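PDB 5LY8: tail component from Lactobacillus phage J-1, which probably binds host cell-surface carbohydrate for the phage, this piece being the second carbohydrate-binding module of its evolved distal tail protein. Local coordinates for residues His19-Phe22 with Asn23-Pro26. Numbering follows the deposited sequence.
With MG (magnesium ion), chain C.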
ATOM      1  N   HIS A  19     -11.325  -9.783  -3.211  1.00 13.98           N
ATOM      2  CA  HIS A  19     -10.491  -9.727  -4.387  1.00 13.14           C
ATOM      3  C   HIS A  19     -11.080  -8.700  -5.330  1.00 15.25           C
ATOM      4  O   HIS A  19     -12.256  -8.797  -5.715  1.00 15.30           O
ATOM      5  CB  HIS A  19     -10.380 -11.109  -5.066  1.00 14.43           C
ATOM      6  CG  HIS A  19      -9.648 -11.064  -6.370  1.00 14.97           C
ATOM      7  ND1 HIS A  19     -10.030 -11.852  -7.430  1.00 16.84           N
ATOM      8  CD2 HIS A  19      -8.609 -10.287  -6.760  1.00 14.37           C
ATOM      9  CE1 HIS A  19      -9.208 -11.561  -8.421  1.00 15.54           C
ATOM     10  NE2 HIS A  19      -8.334 -10.624  -8.068  1.00 14.02           N
ATOM     11  N   LEU A  20     -10.288  -7.684  -5.663  1.00 12.75           N
ATOM     12  CA  LEU A  20     -10.663  -6.699  -6.677  1.00 12.59           C
ATOM     13  C   LEU A  20      -9.857  -6.970  -7.933  1.00 12.11           C
ATOM     14  O   LEU A  20      -8.632  -6.934  -7.882  1.00 13.03           O
ATOM     15  CB  LEU A  20     -10.407  -5.246  -6.231  1.00 12.70           C
ATOM     16  CG  LEU A  20     -11.108  -4.842  -4.925  1.00 15.37           C
ATOM     17  CD1 LEU A  20     -10.741  -3.428  -4.525  1.00 15.76           C
ATOM     18  CD2 LEU A  20     -12.634  -4.969  -5.019  1.00 17.77           C
ATOM     19  N   ASP A  21     -10.525  -7.269  -9.039  1.00 12.82           N
ATOM     20  CA  ASP A  21      -9.845  -7.403 -10.331  1.00 12.90           C
ATOM     21  C   ASP A  21     -10.073  -6.184 -11.220  1.00 13.96           C
ATOM     22  O   ASP A  21      -9.473  -6.090 -12.293  1.00 13.36           O
ATOM     23  CB  ASP A  21     -10.247  -8.681 -11.073  1.00 14.77           C
ATOM     24  CG  ASP A  21     -11.716  -8.858 -11.358  1.00 17.35           C
ATOM     25  OD1 ASP A  21     -12.453  -7.835 -11.434  1.00 15.69           O
ATOM     26  OD2 ASP A  21     -12.151 -10.031 -11.463  1.00 21.02           O
ATOM     27  N   PHE A  22     -10.951  -5.268 -10.809  1.00 12.88           N
ATOM     28  CA  PHE A  22     -11.243  -4.008 -11.501  1.00 13.17           C
ATOM     29  C   PHE A  22     -11.929  -4.200 -12.848  1.00 15.72           C
ATOM     30  O   PHE A  22     -12.027  -3.221 -13.586  1.00 17.08           O
ATOM     31  CB  PHE A  22     -10.006  -3.091 -11.620  1.00 13.73           C
ATOM     32  CG  PHE A  22      -9.446  -2.785 -10.256  1.00 12.82           C
ATOM     33  CD1 PHE A  22      -8.198  -3.247  -9.883  1.00 13.40           C
ATOM     34  CD2 PHE A  22     -10.188  -2.066  -9.325  1.00 13.03           C
ATOM     35  CE1 PHE A  22      -7.683  -2.965  -8.615  1.00 14.36           C
ATOM     36  CE2 PHE A  22      -9.666  -1.779  -8.061  1.00 13.44           C
ATOM     37  CZ  PHE A  22      -8.446  -2.277  -7.699  1.00 12.35           C
ATOM     38  N   ASN A  23     -12.446  -5.401 -13.143  1.00 13.61           N
ATOM     39  CA  ASN A  23     -13.198  -5.616 -14.405  1.00 14.99           C
ATOM     40  C   ASN A  23     -14.522  -4.826 -14.383  1.00 23.47           C
ATOM     41  O   ASN A  23     -15.037  -4.416 -15.385  1.00 21.31           O
ATOM     42  CB  ASN A  23     -13.429  -7.104 -14.659  1.00 17.39           C
ATOM     43  CG  ASN A  23     -12.172  -7.827 -15.078  1.00 21.20           C
ATOM     44  OD1 ASN A  23     -11.232  -7.247 -15.518  1.00 19.70           O
ATOM     45  ND2 ASN A  23     -12.188  -9.110 -14.950  1.00 25.48           N
ATOM     46  N   GLN A  24     -15.052  -4.651 -13.194  1.00 24.24           N
ATOM     47  CA  GLN A  24     -16.229  -3.871 -12.894  1.00 25.44           C
ATOM     48  C   GLN A  24     -15.922  -3.009 -11.663  1.00 26.44           C
ATOM     49  O   GLN A  24     -15.016  -3.320 -10.901  1.00 21.72           O
ATOM     50  CB  GLN A  24     -17.429  -4.743 -12.548  1.00 27.93           C
ATOM     51  CG  GLN A  24     -17.413  -5.509 -11.216  1.00 56.77           C
ATOM     52  CD  GLN A  24     -16.518  -6.788 -11.056  1.00 88.44           C
ATOM     53  OE1 GLN A  24     -15.835  -7.144 -12.043  1.00 86.86           O
ATOM     54  NE2 GLN A  24     -16.659  -7.597  -9.836  1.00 83.50           N
ATOM     55  N   THR A  25     -16.691  -1.948 -11.482  1.00 23.23           N
ATOM     56  CA  THR A  25     -16.573  -1.078 -10.329  1.00 22.25           C
ATOM     57  C   THR A  25     -16.542  -1.903  -9.031  1.00 21.19           C
ATOM     58  O   THR A  25     -17.364  -2.758  -8.820  1.00 19.07           O
ATOM     59  CB  THR A  25     -17.741  -0.063 -10.242  1.00 31.53           C
ATOM     60  OG1 THR A  25     -17.730   0.788 -11.384  1.00 33.22           O
ATOM     61  CG2 THR A  25     -17.626   0.810  -9.063  1.00 28.66           C
ATOM     62  N   PRO A  26     -15.495  -1.683  -8.240  1.00 16.38           N
ATOM     63  CA  PRO A  26     -15.383  -2.429  -6.982  1.00 15.89           C
ATOM     64  C   PRO A  26     -16.604  -2.267  -6.077  1.00 18.23           C
ATOM     65  O   PRO A  26     -17.197  -1.187  -6.007  1.00 18.21           O
ATOM     66  CB  PRO A  26     -14.184  -1.781  -6.316  1.00 16.32           C
ATOM     67  CG  PRO A  26     -13.347  -1.308  -7.451  1.00 18.42           C
ATOM     68  CD  PRO A  26     -14.345  -0.791  -8.442  1.00 16.53           C
TER
HETATM   69 MG    MG C 302      -7.318  -6.597 -13.104  1.00 14.16          MG
HETATM   70  O   HOH W   1     -14.139 -10.441 -13.153  1.00 30.57           O
HETATM   71  O   HOH W   2     -13.298  -4.831  -8.974  1.00 16.67           O
HETATM   72  O   HOH W   3      -8.681  -7.958 -14.680  1.00 20.69           O
HETATM   73  O   HOH W   4      -5.742  -7.243 -14.849  1.00 19.12           O
HETATM   74  O   HOH W   5      -6.789  -8.743 -12.094  1.00 14.02           O
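The carboxylate of Asp-21 folds back over the turn that follows it: Asn-23 N donates to Asp-21 OD1 at 3.0 Å, a nearly straight bond (167°) that reaches the oxygen from above the carboxylate plane. This side-chain-to-backbone link from residue i to the N-H of i+2 has the form of an Asx turn, with CG of Asp-21 held between its own backbone N and carbonyl carbon (chi1 57°), which points OD1 at that N-H. The other carboxylate oxygen, OD2, accepts from a water at 2.6 Å, and the same water accepts from Asn-23 ND2, so carboxylate and amide, their planes 33° apart, are bridged at their outer ends. The metal is bound not by this carboxylate but by the backbone O of Asp-21, 2.4 Å from the magnesium ion. Three waters and the carbonyl oxygens of Gly-59 and Gln-227 complete the six ligands; one of the waters also donates to Asn-23 OD1 at 2.8 Å, a second-shell hold on the site. A separate water joins Phe-22 N to Gln-24 O across the bend, where Phe-22 adopts a left-handed backbone conformation. On the apolar side Pro-26 turns inward, its CG meeting the edge of the Phe-22 ring at CD2 (3.8 Å) and its CB touching Leu-20 CD2, while Leu-20 CB lies over one ring face, near its rim. In this concanavalin-clan domain, consistent with a beta-sandwich, edge strand 11-20 pairs with strand 223-238, and beyond its end Phe-22 meets Trp-226 of that partner; Leu-20 and Pro-26 touch Met-78 of strand 73-81 in the mixed sheet.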